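Local coordinates for peridinin-chlorophyll A protein (Amphidinium carterae, PDB 2C9E) that probably serves as a water-soluble antenna that captures blue-green sunlight with the carotenoid peridinin and chlorophyll a, at residues A[267-270]-A[271-275]; A[240-243]-A[244-247]. All coordinates share one frame; numbering follows the deposited sequence.

Contact 1. Residues A[267-270]-A[271-275]. With PID (peridinin), chain J.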
loop_
_atom_site.group_PDB
_atom_site.type_symbol
_atom_site.label_atom_id
_atom_site.label_comp_id
_atom_site.label_asym_id
_atom_site.label_seq_id
_atom_site.Cartn_x
_atom_site.Cartn_y
_atom_site.Cartn_z
ATOM N N VAL A 267 7.328 -2.683 -15.535
ATOM C CA VAL A 267 6.363 -2.178 -14.547
ATOM C C VAL A 267 5.179 -1.517 -15.241
ATOM O O VAL A 267 4.018 -1.795 -14.900
ATOM C CB VAL A 267 6.978 -1.118 -13.564
ATOM C CG1 VAL A 267 5.840 -0.349 -12.805
ATOM C CG2 VAL A 267 7.860 -1.799 -12.571
ATOM N N ASN A 268 5.431 -0.655 -16.215
ATOM C CA ASN A 268 4.297 0.008 -16.861
ATOM C C ASN A 268 3.410 -0.965 -17.637
ATOM O O ASN A 268 2.185 -0.786 -17.711
ATOM C CB ASN A 268 4.771 1.117 -17.825
ATOM C CG ASN A 268 5.389 2.294 -17.110
ATOM O OD1 ASN A 268 6.417 2.830 -17.545
ATOM N ND2 ASN A 268 4.775 2.711 -16.023
ATOM N N LEU A 269 4.009 -1.981 -18.242
ATOM C CA LEU A 269 3.192 -2.921 -19.007
ATOM C C LEU A 269 2.318 -3.735 -18.050
ATOM O O LEU A 269 1.125 -3.958 -18.299
ATOM C CB LEU A 269 4.081 -3.872 -19.816
ATOM C CG LEU A 269 3.357 -4.959 -20.633
ATOM C CD1 LEU A 269 2.290 -4.334 -21.555
ATOM C CD2 LEU A 269 4.394 -5.720 -21.472
ATOM N N ALA A 270 2.930 -4.175 -16.955
ATOM C CA ALA A 270 2.248 -4.965 -15.955
ATOM C C ALA A 270 1.108 -4.153 -15.348
ATOM O O ALA A 270 0.032 -4.692 -15.122
ATOM C CB ALA A 270 3.243 -5.420 -14.902
ATOM N N LEU A 271 1.308 -2.860 -15.108
ATOM C CA LEU A 271 0.224 -2.037 -14.573
ATOM C C LEU A 271 -0.891 -1.864 -15.608
ATOM O O LEU A 271 -2.065 -1.949 -15.289
ATOM C CB LEU A 271 0.750 -0.646 -14.146
ATOM C CG LEU A 271 1.560 -0.641 -12.848
ATOM C CD1 LEU A 271 2.149 0.707 -12.607
ATOM C CD2 LEU A 271 0.642 -1.019 -11.683
ATOM N N ALA A 272 -0.513 -1.556 -16.842
ATOM C CA ALA A 272 -1.463 -1.388 -17.922
ATOM C C ALA A 272 -2.421 -2.610 -17.934
ATOM O O ALA A 272 -3.661 -2.471 -17.906
ATOM C CB ALA A 272 -0.679 -1.248 -19.278
ATOM N N LYS A 273 -1.847 -3.803 -17.953
ATOM C CA LYS A 273 -2.624 -5.043 -17.925
ATOM C C LYS A 273 -3.486 -5.141 -16.657
ATOM O O LYS A 273 -4.682 -5.503 -16.721
ATOM C CB LYS A 273 -1.679 -6.233 -17.995
ATOM C CG LYS A 273 -1.665 -6.869 -19.323
ATOM C CD LYS A 273 -0.499 -6.395 -20.121
ATOM C CE LYS A 273 0.755 -7.097 -19.661
ATOM N NZ LYS A 273 1.022 -8.401 -20.359
ATOM N N MET A 274 -2.913 -4.793 -15.503
ATOM C CA MET A 274 -3.708 -4.872 -14.294
ATOM C C MET A 274 -4.851 -3.861 -14.344
ATOM O O MET A 274 -5.980 -4.155 -13.934
ATOM C CB MET A 274 -2.842 -4.627 -13.068
ATOM C CG MET A 274 -3.578 -4.750 -11.723
ATOM S SD MET A 274 -2.415 -4.269 -10.362
ATOM C CE MET A 274 -2.724 -2.485 -10.236
ATOM N N ILE A 275 -4.601 -2.668 -14.858
ATOM C CA ILE A 275 -5.691 -1.699 -14.900
ATOM C C ILE A 275 -6.750 -2.123 -15.938
ATOM O O ILE A 275 -7.924 -1.827 -15.795
ATOM C CB ILE A 275 -5.135 -0.279 -15.212
ATOM C CG1 ILE A 275 -4.223 0.163 -14.040
ATOM C CG2 ILE A 275 -6.294 0.703 -15.510
ATOM C CD1 ILE A 275 -3.283 1.252 -14.420
HETATM C C1 PID J . -8.996 5.963 -17.830
HETATM C C2 PID J . -10.368 6.076 -18.499
HETATM C C3 PID J . -11.230 4.887 -18.068
HETATM C C4 PID J . -10.558 3.629 -18.621
HETATM C C5 PID J . -9.254 3.319 -17.878
HETATM C C6 PID J . -8.400 4.569 -17.599
HETATM C C7 PID J . -7.022 4.351 -17.504
HETATM C C8 PID J . -6.185 4.735 -16.454
HETATM C C9 PID J . -4.816 4.457 -16.413
HETATM C C10 PID J . -4.064 3.770 -17.362
HETATM C C11 PID J . -3.981 4.779 -15.424
HETATM C C12 PID J . -2.762 4.315 -15.718
HETATM C C13 PID J . -1.648 4.421 -14.884
HETATM C C14 PID J . -0.358 3.953 -15.140
HETATM C C15 PID J . 0.628 4.153 -14.173
HETATM C C16 PID J . 1.959 3.744 -14.254
HETATM C C17 PID J . 2.841 4.010 -13.206
HETATM C C18 PID J . 4.173 3.600 -13.233
HETATM C C19 PID J . 5.071 3.829 -12.189
HETATM C C20 PID J . 6.377 3.344 -12.258
HETATM C C21 PID J . 7.344 3.473 -11.260
HETATM C C22 PID J . 8.600 2.896 -11.437
HETATM C C23 PID J . 9.527 2.939 -10.518
HETATM C C24 PID J . 10.434 2.965 -9.576
HETATM C C25 PID J . 10.546 1.848 -8.527
HETATM C C26 PID J . 10.638 2.465 -7.127
HETATM C C27 PID J . 11.729 3.540 -7.035
HETATM C C28 PID J . 11.497 4.654 -8.062
HETATM C C29 PID J . 11.441 4.121 -9.496
HETATM C C30 PID J . 12.180 3.593 -4.700
HETATM C C31 PID J . 12.108 4.301 -3.344
HETATM C CM1 PID J . -8.093 7.178 -18.056
HETATM C CM2 PID J . -8.518 2.298 -18.744
HETATM C CM3 PID J . -9.632 2.655 -16.553
HETATM C CM4 PID J . -0.024 3.236 -16.452
HETATM C CM5 PID J . 7.084 4.284 -9.988
HETATM C CM6 PID J . 9.318 0.934 -8.552
HETATM C CM7 PID J . 11.799 1.008 -8.795
HETATM C CM8 PID J . 11.102 5.281 -10.435
HETATM O O1 PID J . -8.943 5.361 -16.531
HETATM O O2 PID J . -12.569 4.992 -18.558
HETATM O O3 PID J . -4.497 3.264 -18.397
HETATM O O4 PID J . -2.769 3.684 -16.930
HETATM O O5 PID J . 12.723 3.601 -9.851
HETATM O O6 PID J . 11.619 4.212 -5.770
HETATM O O7 PID J . 12.734 2.502 -4.819
#

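Contact 2. Residues A[240-243]-A[244-247]. With CLA (chlorophyll a), chain C.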
loop_
_atom_site.group_PDB
_atom_site.type_symbol
_atom_site.label_atom_id
_atom_site.label_comp_id
_atom_site.label_asym_id
_atom_site.label_seq_id
_atom_site.Cartn_x
_atom_site.Cartn_y
_atom_site.Cartn_z
ATOM N N ALA A 240 2.085 -7.405 -11.586
ATOM C CA ALA A 240 2.508 -6.004 -11.391
ATOM C C ALA A 240 3.341 -5.842 -10.097
ATOM O O ALA A 240 4.414 -5.237 -10.099
ATOM C CB ALA A 240 1.291 -5.134 -11.366
ATOM N N VAL A 241 2.860 -6.412 -9.000
ATOM C CA VAL A 241 3.576 -6.364 -7.743
ATOM C C VAL A 241 5.014 -6.945 -7.964
ATOM O O VAL A 241 6.018 -6.362 -7.557
ATOM C CB VAL A 241 2.809 -7.182 -6.652
ATOM C CG1 VAL A 241 3.670 -7.374 -5.382
ATOM C CG2 VAL A 241 1.511 -6.461 -6.241
ATOM N N PHE A 242 5.121 -8.109 -8.598
ATOM C CA PHE A 242 6.429 -8.655 -8.789
ATOM C C PHE A 242 7.270 -7.730 -9.726
ATOM O O PHE A 242 8.487 -7.538 -9.503
ATOM C CB PHE A 242 6.328 -10.081 -9.343
ATOM C CG PHE A 242 7.669 -10.716 -9.554
ATOM C CD1 PHE A 242 8.527 -10.905 -8.477
ATOM C CD2 PHE A 242 8.118 -11.017 -10.844
ATOM C CE1 PHE A 242 9.835 -11.380 -8.663
ATOM C CE2 PHE A 242 9.419 -11.490 -11.067
ATOM C CZ PHE A 242 10.285 -11.672 -9.970
ATOM N N ALA A 243 6.641 -7.151 -10.759
ATOM C CA ALA A 243 7.384 -6.248 -11.652
ATOM C C ALA A 243 8.081 -5.144 -10.793
ATOM O O ALA A 243 9.232 -4.792 -11.023
ATOM C CB ALA A 243 6.432 -5.603 -12.681
ATOM N N HIS A 244 7.379 -4.620 -9.784
ATOM C CA HIS A 244 7.981 -3.575 -8.922
ATOM C C HIS A 244 9.105 -4.173 -8.057
ATOM O O HIS A 244 10.100 -3.524 -7.832
ATOM C CB HIS A 244 6.936 -2.937 -7.999
ATOM C CG HIS A 244 5.949 -2.030 -8.693
ATOM N ND1 HIS A 244 4.868 -2.505 -9.416
ATOM C CD2 HIS A 244 5.863 -0.674 -8.731
ATOM C CE1 HIS A 244 4.158 -1.478 -9.872
ATOM N NE2 HIS A 244 4.744 -0.355 -9.471
ATOM N N VAL A 245 8.918 -5.394 -7.531
ATOM C CA VAL A 245 9.957 -6.071 -6.716
ATOM C C VAL A 245 11.203 -6.122 -7.607
ATOM O O VAL A 245 12.304 -5.822 -7.185
ATOM C CB VAL A 245 9.587 -7.574 -6.315
ATOM C CG1 VAL A 245 10.846 -8.290 -5.778
ATOM C CG2 VAL A 245 8.485 -7.623 -5.213
ATOM N N ARG A 246 11.035 -6.501 -8.857
ATOM C CA ARG A 246 12.228 -6.539 -9.707
ATOM C C ARG A 246 12.849 -5.140 -9.924
ATOM O O ARG A 246 14.066 -4.969 -9.827
ATOM C CB ARG A 246 11.902 -7.173 -11.062
ATOM C CG ARG A 246 13.015 -6.992 -12.067
ATOM C CD ARG A 246 12.516 -7.180 -13.492
ATOM N NE ARG A 246 12.119 -8.561 -13.751
ATOM C CZ ARG A 246 10.954 -8.896 -14.298
ATOM N NH1 ARG A 246 10.080 -7.929 -14.626
ATOM N NH2 ARG A 246 10.669 -10.182 -14.527
ATOM N N ALA A 247 12.009 -4.141 -10.195
ATOM C CA ALA A 247 12.492 -2.767 -10.435
ATOM C C ALA A 247 13.329 -2.205 -9.270
ATOM O O ALA A 247 14.410 -1.628 -9.452
ATOM C CB ALA A 247 11.314 -1.871 -10.699
HETATM MG MG CLA C . 2.820 2.883 -8.218
HETATM C CHA CLA C . 0.545 5.153 -9.640
HETATM C CHB CLA C . 4.847 5.537 -7.316
HETATM C CHC CLA C . 4.566 0.830 -6.022
HETATM C CHD CLA C . 0.291 0.478 -8.419
HETATM N NA CLA C . 2.788 5.037 -8.589
HETATM C C1A CLA C . 1.745 5.751 -9.198
HETATM C C2A CLA C . 2.048 7.233 -9.161
HETATM C C3A CLA C . 3.479 7.304 -8.648
HETATM C C4A CLA C . 3.756 5.897 -8.118
HETATM C CMA CLA C . 4.433 7.595 -9.815
HETATM C CAA CLA C . 1.096 7.972 -8.213
HETATM C CBA CLA C . 1.206 9.491 -8.323
HETATM C CGA CLA C . 0.426 10.216 -7.236
HETATM O O1A CLA C . 0.490 11.447 -7.187
HETATM O O2A CLA C . -0.388 9.498 -6.241
HETATM N NB CLA C . 4.488 3.109 -6.999
HETATM C C1B CLA C . 5.183 4.288 -6.822
HETATM C C2B CLA C . 6.394 4.008 -6.100
HETATM C C3B CLA C . 6.360 2.688 -5.730
HETATM C C4B CLA C . 5.096 2.129 -6.249
HETATM C CMB CLA C . 7.578 5.011 -5.835
HETATM C CAB CLA C . 7.538 2.260 -4.978
HETATM C CBB CLA C . 7.657 0.988 -4.564
HETATM N NC CLA C . 2.477 0.985 -7.371
HETATM C C1C CLA C . 3.351 0.302 -6.543
HETATM C C2C CLA C . 2.856 -1.060 -6.370
HETATM C C3C CLA C . 1.677 -1.151 -7.033
HETATM C C4C CLA C . 1.424 0.143 -7.651
HETATM C CMC CLA C . 3.506 -2.200 -5.583
HETATM C CAC CLA C . 0.774 -2.360 -7.143
HETATM C CBC CLA C . 1.151 -3.253 -8.385
HETATM N ND CLA C . 0.885 2.799 -8.847
HETATM C C1D CLA C . 0.044 1.733 -9.006
HETATM C C2D CLA C . -1.004 2.046 -9.942
HETATM C C3D CLA C . -0.859 3.351 -10.210
HETATM C C4D CLA C . 0.298 3.808 -9.522
HETATM C CMD CLA C . -2.112 1.055 -10.451
HETATM C CAD CLA C . -1.445 4.505 -10.845
HETATM O OBD CLA C . -2.296 4.599 -11.749
HETATM C CBD CLA C . -0.719 5.733 -10.333
HETATM C CGD CLA C . -0.352 6.563 -11.542
HETATM O O1D CLA C . 0.748 6.418 -12.073
HETATM O O2D CLA C . -1.264 7.424 -12.059
HETATM C CED CLA C . -1.015 8.026 -13.210
HETATM C C1 CLA C . -1.084 10.308 -5.258
HETATM C C2 CLA C . -1.772 9.427 -4.429
HETATM C C3 CLA C . -3.042 9.506 -3.866
HETATM C C4 CLA C . -4.005 10.737 -4.071
HETATM C C5 CLA C . -3.637 8.351 -2.962
HETATM C C6 CLA C . -2.663 7.167 -2.668
HETATM C C7 CLA C . -3.363 5.977 -1.963
HETATM C C8 CLA C . -2.477 4.730 -1.701
HETATM C C9 CLA C . -3.362 3.509 -1.358
HETATM C C10 CLA C . -1.530 5.043 -0.518
HETATM C C11 CLA C . -0.809 3.826 0.113
HETATM C C12 CLA C . 0.296 4.263 1.079
HETATM C C13 CLA C . -0.113 5.235 2.197
HETATM C C14 CLA C . 1.040 6.009 2.798
HETATM C C15 CLA C . -0.858 4.457 3.291
HETATM C C16 CLA C . -0.060 3.433 4.082
HETATM C C17 CLA C . -1.017 2.542 4.822
HETATM C C18 CLA C . -0.384 1.553 5.793
HETATM C C19 CLA C . -1.460 0.734 6.458
HETATM C C20 CLA C . 0.408 2.294 6.852
HETATM O O HOH W 1 10.377 -4.632 -13.493
HETATM O O HOH W 2 3.993 2.162 -9.842
#

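Contact 1. Residues A[267-270]-A[271-275]
V267 and L271, one helical turn apart, run alongside each other in the same direction, with V267 CG1 3.8 Å from L271 CD1. Both methyls are buried against the polyene of a peridinin: L271 CD1 sits 3.4 Å from PID C17, and V267 CG1 lies against C20 further along the chain. I275 CD1, another turn on, reaches C12 of the lactone ring at 3.4 Å. N268 flanks the same pigment; its ND2 comes 3.0 Å from PID C18, while its OD1 is hydrogen-bonded to S185. L271 and M274 also touch a chlorophyll, and M274 a second peridinin.

The other side of the turn is partly exposed. There the K273 chain bends repeatedly, so that CD and CE curl over the L269 carbonyl oxygen and CE lies 3.5 Å from L269 CG; NZ carries on to a salt bridge with D174. An alanine in place of this lysine removes the methylenes over L269 and would probably leave D174 without its charged mate. Regular alpha-helical bonding, such as K273 N to L269 O (3.0 Å), underlies both sides.

Helix 261-276 packs through V267, A270 and M274 on helix 234-251, through N268, L269 and A272 on helix 176-192, and through A272 on helix 306-324.

Contact 2. Residues A[240-243]-A[244-247]
H244 turns back on its own helix to bond A240 with one ring nitrogen and reaches a chlorophyll with the other. Its CB passes 3.6 Å from V241 O. CG, near both A240 O and CLA CMC, stands anti to the carbonyl carbon and beside the backbone N (chi1 -72°), which lets ND1 swing back to A240 O at 2.9 Å. That bond is nearly straight, 171° at the hydrogen, and the oxygen lies close to the imidazole plane, although ND1 itself sits above the plane of the A240 carbonyl. The same oxygen takes the helical bond from H244 N, so two donors grip it. Either side of NE2, CD2 lies 3.4 Å from CLA CHC and CE1 comes near CLA C2C; the macrocycle's C1C lies over one imidazole face, offset toward the rim. At the tip, NE2 meets water 2 at 2.7 Å, in the ring plane.

Away from the pigment, F242 and R246 cross obliquely, with the ring and guanidinium planes 73° apart and F242 CE2 3.9 Å from R246 NH2. Water 1 donates to A243 O at 2.7 Å and bonds R246 NH1 only weakly. R246 NH2 also has a long, weak ion pair with E164.

Water 2 binds the chlorophyll magnesium at 2.1 Å, so the histidine holds the metal through a water rather than directly. The ND1 bond fixes the ring's rotation and puts a proton on ND1; accepting from it, the A240 carbonyl would probably make NE2 more electron-rich.

The two contacts lie on successive helices: contact 2 comes first, on helix 234-251, and contact 1 follows on helix 261-276. Their centres are about 11 Å apart, on the same side of the chain's centre, and the helices touch directly. V267 CG1 packs 3.5 Å from H244 NE2, and A270 CB lies 3.6 Å from A240 CA. Side chains from both helices enter the pocket of one chlorophyll and that of one peridinin. V267, which meets the carotenoid in contact 1, thus also packs against H244, whose NE2 holds the magnesium-bound water in contact 2. One helix pair borders both pigments, consistent with the protein's probable antenna role.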